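Side-chain contacts in D-3-phosphoglycerate dehydrogenase oxidoreductase protein (Ralstonia solanacearum, PDB 3GG9), which probably oxidises D-3-phosphoglycerate with NAD as a member of the D-isomer specific 2-hydroxyacid dehydrogenase family: residues Q41-V46 against R63-R68; A51-R56 against Q318-I323; K73-T78 against G87-E92; G79-D84 against S330-T335. One frame throughout, in Å; residues are numbered along the deposited sequence. Where two conformers were deposited one is given.

In the fold
All four contacts lie in the domain built on the five-stranded parallel sheet, apart from the larger Rossmann-type sheet that would bind NAD. Contact 1 joins two helices on one face of this sheet. Contact 2 brings the late helix 306-324 against strand 51-54, whose neighbour 74-77 carries contact 3; the centres of contacts 2 and 3 are about 10 Å apart. Contact 4, whose centre is about 7 Å from that of contact 3, ties the loop after strand 74-77 to the segment that follows helix 306-324. Contacts 1 and 3 follow in series, with contact 3 nested inside the loop closed by contact 2. Contacts 2 and 4 thus use the C-terminal part of the chain to complete a domain begun by the N-terminal part.

Contact 1 (Q41-V46 against R63-R68); sequences QLAARV and RQLLDR
Arg68 O and Ala43 O share a water molecule, which donates to both: the Arg68 O to water oxygen distance is 2.7 Å, against 3.2 Å from Ala43 O to the same oxygen. This bridge links helix 39-45 to the segment 63-68 on one face of a parallel alpha/beta sheet, helix 39-45 leading into strand 51-54 and helix 63-66 leaving it, so the contact packs successive connections of the fold side by side. The backbones come close here, with Ala43 CA 6.0 Å from Arg68 CA, a spacing that the small alanine permits.

Next to the water the methyl of Ala43 rests against the aliphatic start of Arg68, its CB 3.6 Å from Arg68 CB and also touching Arg68 CD. Arg68 runs extended from CG to NE, and its guanidinium turns back toward helix 63-66, where NH1 makes a weak bond to Gln64 O. The chain therefore offers carbon to Ala43 and keeps its charge on the exposed side.

Deeper in, Leu65 covers the side of the first helix with both branches. Its CG is anti to the backbone N (chi1 178°), which swings the isobutyl end across toward helix 39-45. CD1 lies over the backbone at Ala43 N and beside the Ala43 methyl. Both branches also reach Leu42, whose side chain crosses that of Leu65 at about a right angle, with Leu42 CD2 and Leu65 CD2 4.1 Å apart.

Contact 2 (A51-R56 against Q318-I323); sequences ALVLIR and QNILDI. Unlike the reference sequence in segment 51-56: Leu52 (reference Ile).
Strand 51-54 passes the helical segment 318-323 with Ala51 and Ile320 opposite each other, their CA atoms the nearest pair at 8.0 Å. That gap is bridged by side chains alone. Ile320 points at the strand, and its terminal methyl does the touching: CD1 comes within 3.8 Å of Val53 CG2 and 4.3 Å of Ala51 CB. It therefore bears on two alternate residues of the strand at once, both on the same face of the sheet. With CG1 anti to the carbonyl carbon (chi1 -67°) and the chain extended beyond it, CD1 of Ile320 reaches the strand. Val53 offers its CG2 branch, and the two side chains cross obliquely.

Around this point Ile320 also touches Ser76 of the neighbouring strand, whose OG is hydrogen-bonded to Ala316 O of the helix, while Val53 packs on Phe317. One turn of the helix is tied on its outer side by Gln318 NE2, which donates to Asp322 OD1 at 3.0 Å from above the carboxylate plane.

With carbon meeting carbon and no hydrogen bond between the segments, the fit depends on shape and burial, and the hold between 51-56 and 318-323 is non-directional packing.

Contact 3 (K73-T78 against G87-E92); sequences KIISQT and GHIDLE
Gln77 and His88 make the polar part of the contact, approaching from opposite directions. Gln77 OE1 lies at the edge of the imidazole, near its plane, 3.0 Å from both His88 NE2 and His88 CE1, and the amide meets this edge with its plane 84° from that of the ring. His88 ND1, next to CE1 in the ring, is hydrogen-bonded to Thr59 O. A bend at chi2 (57°) brings the amide of Gln77 back beside its own backbone, where NE2 donates to Thr78 O at 2.9 Å and 170°; Arg56 O takes a second bond from NE2. The amide is thereby fixed in rotation with its oxygen turned to the histidine.

The apolar part belongs to Ile89. Its CD1 touches Ile75 CG2 at 4.2 Å, the two side chains sliding past each other in opposite directions, and also lies against Gln77 OE1. Ile89 CG1 sits 3.6 Å above one face of the His88 ring.

Both isoleucines and the Gln77-His88 pair pack on Leu54 of strand 51-54. Segment 87-92 then enters helix 91-97, N-capped by Asp90, placing the contact inside the beta-alpha-beta unit of strand 74-77, helix 91-97 and strand 100-102.

Contact 4 (G79-D84 against S330-T335); sequences GRVSRD and SVANPT. With SO4 (sulfate ion), chain E.
Two irregular segments pass each other here, nearest at Val81 and Ala332, whose CA atoms are 7.2 Å apart. Ala332 points its methyl at the other segment. Val81 CB faces that methyl at a loose 4.5 Å, and Arg83 closes over it from the exposed side.

Bends at chi2 and chi3 fold the Arg83 chain back, laying its guanidinium flat against Ala332: the CB of Ala332 is 3.7 Å above the guanidinium plane of Arg83, displaced from the centre of the group. Arg83 NH1 comes to 3.3 Å from Ala332 O. In the guanidinium plane, at the edge, Arg83 NH2 donates to Val81 O at 3.2 Å, tilted 30° from the plane of that carbonyl. Glu103 forms a salt bridge with the same NH2 through OE2 and accepts from Val81 N through OE1, so one carboxylate holds both the backbone and the arginine in place.

At the other end of 79-84 a sulfate, probably from the crystallisation liquor, takes a bond from Arg80 N to its O2 of 2.7 Å and 163°. With chi1 at 74°, CG of Arg80 also comes to 3.4 Å from sulfate O2. Arg56, Arg224 and Tyr312 bind the anion as well.

An anion on a backbone amide just beyond the end of strand 74-77 is consistent with the substrate site of D-2-hydroxyacid dehydrogenases, where main-chain N-H groups of the corresponding loop bind the substrate carboxylate in relatives; here that role is only inferred from the sulfate.

Contact 1 (Q41-V46 against R63-R68)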
loop_
_atom_site.group_PDB
_atom_site.type_symbol
_atom_site.label_atom_id
_atom_site.label_comp_id
_atom_site.label_asym_id
_atom_site.label_seq_id
_atom_site.Cartn_x
_atom_site.Cartn_y
_atom_site.Cartn_z
ATOM N N GLN A 41 -27.940 24.765 11.600
ATOM C CA GLN A 41 -27.123 25.072 10.422
ATOM C C GLN A 41 -27.408 24.150 9.230
ATOM O O GLN A 41 -27.402 24.592 8.076
ATOM C CB GLN A 41 -25.638 24.974 10.773
ATOM C CG GLN A 41 -25.055 26.102 11.607
ATOM C CD GLN A 41 -23.567 25.895 11.921
ATOM O OE1 GLN A 41 -22.856 26.848 12.246
ATOM N NE2 GLN A 41 -23.097 24.645 11.826
ATOM N N LEU A 42 -27.653 22.874 9.518
ATOM C CA LEU A 42 -27.926 21.888 8.478
ATOM C C LEU A 42 -29.305 22.089 7.856
ATOM O O LEU A 42 -29.450 22.000 6.634
ATOM C CB LEU A 42 -27.761 20.457 9.012
ATOM C CG LEU A 42 -27.906 19.293 8.025
ATOM C CD1 LEU A 42 -26.963 19.462 6.833
ATOM C CD2 LEU A 42 -27.663 17.968 8.729
ATOM N N ALA A 43 -30.303 22.366 8.695
ATOM C CA ALA A 43 -31.661 22.648 8.216
ATOM C C ALA A 43 -31.734 23.902 7.340
ATOM O O ALA A 43 -32.456 23.917 6.345
ATOM C CB ALA A 43 -32.631 22.739 9.365
ATOM N N ALA A 44 -30.976 24.937 7.699
ATOM C CA ALA A 44 -30.872 26.144 6.877
ATOM C C ALA A 44 -30.180 25.868 5.542
ATOM O O ALA A 44 -30.526 26.472 4.521
ATOM C CB ALA A 44 -30.142 27.247 7.637
ATOM N N ARG A 45 -29.215 24.946 5.551
ATOM C CA ARG A 45 -28.482 24.619 4.335
ATOM C C ARG A 45 -29.351 23.850 3.334
ATOM O O ARG A 45 -29.261 24.093 2.139
ATOM C CB ARG A 45 -27.178 23.874 4.648
ATOM C CG ARG A 45 -25.958 24.407 3.888
ATOM C CD ARG A 45 -25.425 25.697 4.517
ATOM N NE ARG A 45 -24.286 26.262 3.801
ATOM C CZ ARG A 45 -24.373 27.107 2.778
ATOM N NH1 ARG A 45 -25.557 27.501 2.325
ATOM N NH2 ARG A 45 -23.267 27.555 2.197
ATOM N N VAL A 46 -30.222 22.970 3.823
ATOM C CA VAL A 46 -31.095 22.175 2.935
ATOM C C VAL A 46 -32.605 22.539 2.990
ATOM O O VAL A 46 -33.478 21.712 2.698
ATOM C CB VAL A 46 -30.867 20.639 3.116
ATOM C CG1 VAL A 46 -29.435 20.264 2.737
ATOM C CG2 VAL A 46 -31.181 20.165 4.541
ATOM N N ARG A 63 -35.068 12.951 13.953
ATOM C CA ARG A 63 -36.417 13.540 14.051
ATOM C C ARG A 63 -36.360 15.065 14.170
ATOM O O ARG A 63 -37.162 15.764 13.542
ATOM C CB ARG A 63 -37.197 12.951 15.240
ATOM C CG ARG A 63 -38.689 13.344 15.276
ATOM C CD ARG A 63 -39.480 12.642 16.389
ATOM N NE ARG A 63 -39.752 11.229 16.109
ATOM C CZ ARG A 63 -40.793 10.772 15.409
ATOM N NH1 ARG A 63 -40.930 9.464 15.224
ATOM N NH2 ARG A 63 -41.693 11.602 14.885
ATOM N N GLN A 64 -35.402 15.564 14.956
ATOM C CA GLN A 64 -35.247 17.003 15.165
ATOM C C GLN A 64 -34.861 17.743 13.882
ATOM O O GLN A 64 -35.208 18.918 13.708
ATOM C CB GLN A 64 -34.273 17.316 16.318
ATOM C CG GLN A 64 -33.416 16.141 16.820
ATOM C CD GLN A 64 -34.181 15.165 17.711
ATOM O OE1 GLN A 64 -34.129 13.951 17.503
ATOM N NE2 GLN A 64 -34.902 15.694 18.696
ATOM N N LEU A 65 -34.157 17.055 12.989
ATOM C CA LEU A 65 -33.839 17.612 11.689
ATOM C C LEU A 65 -35.082 17.603 10.813
ATOM O O LEU A 65 -35.412 18.621 10.206
ATOM C CB LEU A 65 -32.685 16.851 11.028
ATOM C CG LEU A 65 -32.287 17.333 9.629
ATOM C CD1 LEU A 65 -31.674 18.744 9.674
ATOM C CD2 LEU A 65 -31.358 16.303 8.971
ATOM N N LEU A 66 -35.781 16.466 10.776
ATOM C CA LEU A 66 -36.992 16.324 9.962
ATOM C C LEU A 66 -38.105 17.318 10.340
ATOM O O LEU A 66 -38.880 17.743 9.476
ATOM C CB LEU A 66 -37.501 14.886 9.996
ATOM C CG LEU A 66 -36.538 13.866 9.379
ATOM C CD1 LEU A 66 -36.851 12.469 9.862
ATOM C CD2 LEU A 66 -36.541 13.923 7.845
ATOM N N ASP A 67 -38.162 17.678 11.628
ATOM C CA ASP A 67 -39.055 18.727 12.146
ATOM C C ASP A 67 -38.794 20.078 11.497
ATOM O O ASP A 67 -39.708 20.887 11.350
ATOM C CB ASP A 67 -38.881 18.891 13.662
ATOM C CG ASP A 67 -39.445 17.727 14.457
ATOM O OD1 ASP A 67 -39.048 17.583 15.636
ATOM O OD2 ASP A 67 -40.271 16.957 13.922
ATOM N N ARG A 68 -37.542 20.318 11.118
ATOM C CA ARG A 68 -37.137 21.587 10.523
ATOM C C ARG A 68 -37.112 21.596 8.993
ATOM O O ARG A 68 -36.652 22.568 8.392
ATOM C CB ARG A 68 -35.772 21.992 11.052
ATOM C CG ARG A 68 -35.760 22.474 12.489
ATOM C CD ARG A 68 -34.404 23.104 12.791
ATOM N NE ARG A 68 -34.156 23.520 14.178
ATOM C CZ ARG A 68 -34.428 22.822 15.283
ATOM N NH1 ARG A 68 -34.983 21.612 15.239
ATOM N NH2 ARG A 68 -34.130 23.353 16.460
HETATM O O HOH W 1 -35.469 24.611 7.066
#

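Contact 2 (A51-R56 against Q318-I323)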
loop_
_atom_site.group_PDB
_atom_site.type_symbol
_atom_site.label_atom_id
_atom_site.label_comp_id
_atom_site.label_asym_id
_atom_site.label_seq_id
_atom_site.Cartn_x
_atom_site.Cartn_y
_atom_site.Cartn_z
ATOM N N ALA A 51 -35.388 16.560 -2.404
ATOM C CA ALA A 51 -34.688 15.264 -2.410
ATOM C C ALA A 51 -33.264 15.383 -1.914
ATOM O O ALA A 51 -32.501 16.231 -2.364
ATOM C CB ALA A 51 -34.733 14.596 -3.789
ATOM N N LEU A 52 -32.905 14.511 -0.984
ATOM C CA LEU A 52 -31.604 14.583 -0.351
ATOM C C LEU A 52 -30.875 13.296 -0.676
ATOM O O LEU A 52 -31.408 12.217 -0.455
ATOM C CB LEU A 52 -31.787 14.733 1.159
ATOM C CG LEU A 52 -30.729 15.352 2.055
ATOM C CD1 LEU A 52 -30.204 16.675 1.522
ATOM C CD2 LEU A 52 -31.354 15.536 3.415
ATOM N N VAL A 53 -29.669 13.420 -1.229
ATOM C CA VAL A 53 -28.804 12.271 -1.437
ATOM C C VAL A 53 -27.728 12.245 -0.346
ATOM O O VAL A 53 -26.976 13.214 -0.165
ATOM C CB VAL A 53 -28.159 12.253 -2.837
ATOM C CG1 VAL A 53 -27.243 11.007 -3.004
ATOM C CG2 VAL A 53 -29.253 12.273 -3.910
ATOM N N LEU A 54 -27.687 11.131 0.381
ATOM C CA LEU A 54 -26.715 10.931 1.451
ATOM C C LEU A 54 -25.600 9.995 0.994
ATOM O O LEU A 54 -25.854 8.983 0.327
ATOM C CB LEU A 54 -27.393 10.354 2.700
ATOM C CG LEU A 54 -28.493 11.175 3.391
ATOM C CD1 LEU A 54 -29.001 10.459 4.638
ATOM C CD2 LEU A 54 -27.979 12.560 3.766
ATOM N N ILE A 55 -24.373 10.352 1.360
ATOM C CA ILE A 55 -23.185 9.543 1.108
ATOM C C ILE A 55 -22.912 8.684 2.330
ATOM O O ILE A 55 -22.409 9.164 3.346
ATOM C CB ILE A 55 -21.954 10.404 0.738
ATOM C CG1 ILE A 55 -22.292 11.367 -0.406
ATOM C CG2 ILE A 55 -20.733 9.508 0.415
ATOM C CD1 ILE A 55 -21.118 12.208 -0.905
ATOM N N ARG A 56 -23.282 7.415 2.205
ATOM C CA ARG A 56 -23.109 6.440 3.271
ATOM C C ARG A 56 -23.597 6.959 4.628
ATOM O O ARG A 56 -24.712 7.458 4.728
ATOM C CB ARG A 56 -21.663 5.919 3.283
ATOM C CG ARG A 56 -21.334 5.127 2.009
ATOM C CD ARG A 56 -22.327 3.986 1.786
ATOM N NE ARG A 56 -22.454 3.122 2.964
ATOM C CZ ARG A 56 -23.596 2.838 3.593
ATOM N NH1 ARG A 56 -23.578 2.052 4.660
ATOM N NH2 ARG A 56 -24.752 3.325 3.162
ATOM N N GLN A 318 -30.783 6.875 -9.951
ATOM C CA GLN A 318 -31.837 6.101 -10.620
ATOM C C GLN A 318 -33.012 5.817 -9.677
ATOM O O GLN A 318 -34.166 5.821 -10.110
ATOM C CB GLN A 318 -31.291 4.808 -11.222
ATOM C CG GLN A 318 -32.201 4.126 -12.257
ATOM C CD GLN A 318 -32.625 5.057 -13.401
ATOM O OE1 GLN A 318 -31.789 5.696 -14.042
ATOM N NE2 GLN A 318 -33.939 5.119 -13.671
ATOM N N ASN A 319 -32.729 5.622 -8.386
ATOM C CA ASN A 319 -33.799 5.413 -7.405
ATOM C C ASN A 319 -34.766 6.603 -7.334
ATOM O O ASN A 319 -35.990 6.417 -7.288
ATOM C CB ASN A 319 -33.236 5.052 -6.022
ATOM C CG ASN A 319 -32.788 3.595 -5.914
ATOM O OD1 ASN A 319 -33.090 2.756 -6.767
ATOM N ND2 ASN A 319 -32.078 3.286 -4.837
ATOM N N ILE A 320 -34.224 7.818 -7.328
ATOM C CA ILE A 320 -35.042 9.024 -7.360
ATOM C C ILE A 320 -35.897 9.053 -8.637
ATOM O O ILE A 320 -37.112 9.265 -8.570
ATOM C CB ILE A 320 -34.203 10.306 -7.241
ATOM C CG1 ILE A 320 -33.559 10.396 -5.848
ATOM C CG2 ILE A 320 -35.069 11.543 -7.496
ATOM C CD1 ILE A 320 -32.464 11.465 -5.744
ATOM N N LEU A 321 -35.273 8.798 -9.784
ATOM C CA LEU A 321 -35.997 8.746 -11.059
ATOM C C LEU A 321 -37.105 7.689 -11.092
ATOM O O LEU A 321 -38.186 7.949 -11.627
ATOM C CB LEU A 321 -35.055 8.534 -12.249
ATOM C CG LEU A 321 -33.845 9.459 -12.430
ATOM C CD1 LEU A 321 -33.176 9.181 -13.763
ATOM C CD2 LEU A 321 -34.195 10.948 -12.294
ATOM N N ASP A 322 -36.831 6.511 -10.534
ATOM C CA ASP A 322 -37.795 5.410 -10.503
ATOM C C ASP A 322 -38.990 5.737 -9.613
ATOM O O ASP A 322 -40.109 5.374 -9.944
ATOM C CB ASP A 322 -37.171 4.104 -9.997
ATOM C CG ASP A 322 -36.187 3.480 -10.969
ATOM O OD1 ASP A 322 -36.219 3.755 -12.192
ATOM O OD2 ASP A 322 -35.372 2.672 -10.484
ATOM N N ILE A 323 -38.747 6.414 -8.488
ATOM C CA ILE A 323 -39.827 6.790 -7.570
ATOM C C ILE A 323 -40.770 7.813 -8.211
ATOM O O ILE A 323 -41.988 7.696 -8.092
ATOM C CB ILE A 323 -39.281 7.243 -6.178
ATOM C CG1 ILE A 323 -39.519 6.148 -5.153
ATOM C CG2 ILE A 323 -39.956 8.493 -5.649
ATOM C CD1 ILE A 323 -38.562 5.036 -5.255
#

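Contact 3 (K73-T78 against G87-E92)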
loop_
_atom_site.group_PDB
_atom_site.type_symbol
_atom_site.label_atom_id
_atom_site.label_comp_id
_atom_site.label_asym_id
_atom_site.label_seq_id
_atom_site.Cartn_x
_atom_site.Cartn_y
_atom_site.Cartn_z
ATOM N N LYS A 73 -39.166 15.374 0.654
ATOM C CA LYS A 73 -40.026 14.272 0.229
ATOM C C LYS A 73 -39.290 12.936 0.121
ATOM O O LYS A 73 -39.884 11.875 0.343
ATOM C CB LYS A 73 -40.672 14.605 -1.118
ATOM C CG LYS A 73 -41.617 15.805 -1.070
ATOM C CD LYS A 73 -42.376 15.977 -2.377
ATOM C CE LYS A 73 -41.681 16.947 -3.313
ATOM N NZ LYS A 73 -42.681 17.763 -4.054
ATOM N N ILE A 74 -38.009 12.998 -0.246
ATOM C CA ILE A 74 -37.188 11.821 -0.524
ATOM C C ILE A 74 -35.810 11.936 0.135
ATOM O O ILE A 74 -35.153 12.973 0.047
ATOM C CB ILE A 74 -36.987 11.653 -2.062
ATOM C CG1 ILE A 74 -38.315 11.325 -2.750
ATOM C CG2 ILE A 74 -35.936 10.581 -2.375
ATOM C CD1 ILE A 74 -38.362 11.669 -4.267
ATOM N N ILE A 75 -35.384 10.869 0.801
ATOM C CA ILE A 75 -33.978 10.674 1.125
ATOM C C ILE A 75 -33.512 9.474 0.316
ATOM O O ILE A 75 -34.103 8.384 0.401
ATOM C CB ILE A 75 -33.757 10.427 2.622
ATOM C CG1 ILE A 75 -34.135 11.676 3.419
ATOM C CG2 ILE A 75 -32.274 10.073 2.917
ATOM C CD1 ILE A 75 -34.449 11.366 4.873
ATOM N N SER A 76 -32.483 9.687 -0.502
ATOM C CA SER A 76 -31.910 8.596 -1.283
ATOM C C SER A 76 -30.523 8.241 -0.753
ATOM O O SER A 76 -29.601 9.045 -0.822
ATOM C CB SER A 76 -31.840 8.946 -2.778
ATOM O OG SER A 76 -31.591 7.756 -3.513
ATOM N N GLN A 77 -30.411 7.024 -0.228
ATOM C CA GLN A 77 -29.220 6.525 0.432
ATOM C C GLN A 77 -28.340 5.782 -0.546
ATOM O O GLN A 77 -28.806 4.846 -1.224
ATOM C CB GLN A 77 -29.624 5.556 1.548
ATOM C CG GLN A 77 -28.486 5.040 2.380
ATOM C CD GLN A 77 -27.723 6.177 2.998
ATOM O OE1 GLN A 77 -28.281 6.993 3.715
ATOM N NE2 GLN A 77 -26.449 6.263 2.685
ATOM N N THR A 78 -27.069 6.190 -0.601
ATOM C CA THR A 78 -26.043 5.426 -1.307
ATOM C C THR A 78 -25.715 4.213 -0.429
ATOM O O THR A 78 -25.478 4.361 0.767
ATOM C CB THR A 78 -24.754 6.277 -1.598
ATOM O OG1 THR A 78 -24.266 6.853 -0.382
ATOM C CG2 THR A 78 -25.008 7.371 -2.645
ATOM N N GLY A 87 -28.828 3.375 13.836
ATOM C CA GLY A 87 -28.798 3.594 12.385
ATOM C C GLY A 87 -28.734 5.090 12.148
ATOM O O GLY A 87 -29.242 5.870 12.965
ATOM N N HIS A 88 -28.129 5.522 11.046
ATOM C CA HIS A 88 -27.948 6.958 10.848
ATOM C C HIS A 88 -29.210 7.662 10.314
ATOM O O HIS A 88 -29.256 8.882 10.232
ATOM C CB HIS A 88 -26.710 7.249 9.994
ATOM C CG HIS A 88 -26.934 7.072 8.529
ATOM N ND1 HIS A 88 -27.051 8.140 7.667
ATOM C CD2 HIS A 88 -27.074 5.958 7.773
ATOM C CE1 HIS A 88 -27.252 7.691 6.443
ATOM N NE2 HIS A 88 -27.269 6.370 6.478
ATOM N N ILE A 89 -30.238 6.889 9.963
ATOM C CA ILE A 89 -31.528 7.486 9.588
ATOM C C ILE A 89 -32.668 6.993 10.496
ATOM O O ILE A 89 -32.914 5.790 10.600
ATOM C CB ILE A 89 -31.909 7.264 8.090
ATOM C CG1 ILE A 89 -30.795 7.737 7.150
ATOM C CG2 ILE A 89 -33.210 8.014 7.741
ATOM C CD1 ILE A 89 -30.984 7.259 5.726
ATOM N N ASP A 90 -33.353 7.931 11.152
ATOM C CA ASP A 90 -34.549 7.608 11.948
ATOM C C ASP A 90 -35.722 7.312 11.001
ATOM O O ASP A 90 -36.414 8.231 10.538
ATOM C CB ASP A 90 -34.867 8.769 12.898
ATOM C CG ASP A 90 -35.917 8.416 13.959
ATOM O OD1 ASP A 90 -36.684 7.440 13.807
ATOM O OD2 ASP A 90 -35.988 9.151 14.958
ATOM N N LEU A 91 -35.916 6.025 10.698
ATOM C CA LEU A 91 -36.866 5.594 9.679
ATOM C C LEU A 91 -38.313 5.828 10.095
ATOM O O LEU A 91 -39.159 6.168 9.261
ATOM C CB LEU A 91 -36.655 4.114 9.335
ATOM C CG LEU A 91 -35.304 3.791 8.697
ATOM C CD1 LEU A 91 -35.213 2.314 8.331
ATOM C CD2 LEU A 91 -35.079 4.660 7.464
ATOM N N GLU A 92 -38.582 5.643 11.387
ATOM C CA GLU A 92 -39.913 5.878 11.958
ATOM C C GLU A 92 -40.294 7.355 11.885
ATOM O O GLU A 92 -41.435 7.677 11.545
ATOM C CB GLU A 92 -39.997 5.353 13.399
ATOM C CG GLU A 92 -40.437 3.887 13.519
ATOM C CD GLU A 92 -39.633 2.940 12.637
ATOM O OE1 GLU A 92 -38.385 2.926 12.741
ATOM O OE2 GLU A 92 -40.251 2.212 11.831
#

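Contact 4 (G79-D84 against S330-T335)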
loop_
_atom_site.group_PDB
_atom_site.type_symbol
_atom_site.label_atom_id
_atom_site.label_comp_id
_atom_site.label_asym_id
_atom_site.label_seq_id
_atom_site.Cartn_x
_atom_site.Cartn_y
_atom_site.Cartn_z
ATOM N N GLY A 79 -25.760 3.017 -1.007
ATOM C CA GLY A 79 -25.573 1.798 -0.242
ATOM C C GLY A 79 -26.778 1.437 0.615
ATOM O O GLY A 79 -27.868 1.986 0.433
ATOM N N ARG A 80 -26.572 0.518 1.558
ATOM C CA ARG A 80 -27.654 -0.063 2.367
ATOM C C ARG A 80 -28.215 0.874 3.452
ATOM O O ARG A 80 -27.517 1.745 3.975
ATOM C CB ARG A 80 -27.194 -1.394 2.996
ATOM C CG ARG A 80 -26.213 -1.246 4.170
ATOM C CD ARG A 80 -25.372 -2.511 4.399
ATOM N NE ARG A 80 -25.999 -3.463 5.322
ATOM C CZ ARG A 80 -25.893 -3.420 6.652
ATOM N NH1 ARG A 80 -26.500 -4.339 7.395
ATOM N NH2 ARG A 80 -25.187 -2.461 7.249
ATOM N N VAL A 81 -29.490 0.679 3.773
ATOM C CA VAL A 81 -30.134 1.367 4.889
ATOM C C VAL A 81 -30.297 0.363 6.023
ATOM O O VAL A 81 -30.942 -0.679 5.848
ATOM C CB VAL A 81 -31.530 1.938 4.506
ATOM C CG1 VAL A 81 -32.122 2.735 5.669
ATOM C CG2 VAL A 81 -31.439 2.814 3.271
ATOM N N SER A 82 -29.698 0.668 7.172
ATOM C CA SER A 82 -29.793 -0.214 8.340
ATOM C C SER A 82 -31.148 -0.089 9.036
ATOM O O SER A 82 -31.597 1.014 9.359
ATOM C CB SER A 82 -28.651 0.046 9.327
ATOM O OG SER A 82 -28.765 1.324 9.929
ATOM N N ARG A 83 -31.790 -1.232 9.253
ATOM C CA ARG A 83 -33.105 -1.292 9.888
ATOM C C ARG A 83 -33.020 -1.302 11.420
ATOM O O ARG A 83 -34.024 -1.089 12.106
ATOM C CB ARG A 83 -33.873 -2.527 9.395
ATOM C CG ARG A 83 -34.036 -2.636 7.877
ATOM C CD ARG A 83 -34.708 -1.395 7.288
ATOM N NE ARG A 83 -35.519 -1.696 6.109
ATOM C CZ ARG A 83 -35.059 -1.735 4.861
ATOM N NH1 ARG A 83 -35.887 -2.020 3.864
ATOM N NH2 ARG A 83 -33.776 -1.495 4.605
ATOM N N ASP A 84 -31.816 -1.535 11.945
ATOM C CA ASP A 84 -31.618 -1.760 13.377
ATOM C C ASP A 84 -31.699 -0.484 14.223
ATOM O O ASP A 84 -31.722 0.630 13.683
ATOM C CB ASP A 84 -30.305 -2.527 13.635
ATOM C CG ASP A 84 -29.063 -1.646 13.526
ATOM O OD1 ASP A 84 -28.986 -0.794 12.612
ATOM O OD2 ASP A 84 -28.147 -1.823 14.357
ATOM N N SER A 330 -37.455 0.529 -4.365
ATOM C CA SER A 330 -36.302 0.882 -3.539
ATOM C C SER A 330 -36.660 1.518 -2.203
ATOM O O SER A 330 -35.759 1.864 -1.432
ATOM C CB SER A 330 -35.357 1.794 -4.303
ATOM O OG SER A 330 -35.957 3.060 -4.503
ATOM N N VAL A 331 -37.958 1.674 -1.927
ATOM C CA VAL A 331 -38.408 2.294 -0.666
ATOM C C VAL A 331 -38.140 1.365 0.514
ATOM O O VAL A 331 -38.590 0.227 0.521
ATOM C CB VAL A 331 -39.905 2.781 -0.699
ATOM C CG1 VAL A 331 -40.274 3.498 0.615
ATOM C CG2 VAL A 331 -40.123 3.746 -1.844
ATOM N N ALA A 332 -37.362 1.865 1.478
ATOM C CA ALA A 332 -37.029 1.138 2.696
ATOM C C ALA A 332 -38.228 1.078 3.639
ATOM O O ALA A 332 -38.472 0.044 4.259
ATOM C CB ALA A 332 -35.842 1.789 3.408
ATOM N N ASN A 333 -38.969 2.187 3.714
ATOM C CA ASN A 333 -40.089 2.359 4.643
ATOM C C ASN A 333 -41.436 2.524 3.917
ATOM O O ASN A 333 -42.001 3.616 3.900
ATOM C CB ASN A 333 -39.794 3.566 5.561
ATOM C CG ASN A 333 -39.625 4.885 4.788
ATOM O OD1 ASN A 333 -39.314 4.888 3.591
ATOM N ND2 ASN A 333 -39.857 6.012 5.472
ATOM N N PRO A 334 -41.968 1.444 3.308
ATOM C CA PRO A 334 -43.078 1.648 2.368
ATOM C C PRO A 334 -44.366 2.205 3.007
ATOM O O PRO A 334 -45.213 2.748 2.296
ATOM C CB PRO A 334 -43.320 0.243 1.790
ATOM C CG PRO A 334 -42.098 -0.545 2.137
ATOM C CD PRO A 334 -41.640 0.017 3.443
ATOM N N THR A 335 -44.492 2.105 4.331
ATOM C CA THR A 335 -45.660 2.654 5.036
ATOM C C THR A 335 -45.654 4.190 5.112
ATOM O O THR A 335 -46.579 4.786 5.659
ATOM C CB THR A 335 -45.879 2.014 6.445
ATOM O OG1 THR A 335 -44.818 2.382 7.329
ATOM C CG2 THR A 335 -45.960 0.485 6.356
HETATM S S SO4 E . -22.686 -0.535 1.913
HETATM O O1 SO4 E . -22.202 0.761 1.486
HETATM O O2 SO4 E . -24.101 -0.658 1.619
HETATM O O3 SO4 E . -21.960 -1.574 1.194
HETATM O O4 SO4 E . -22.441 -0.653 3.350
#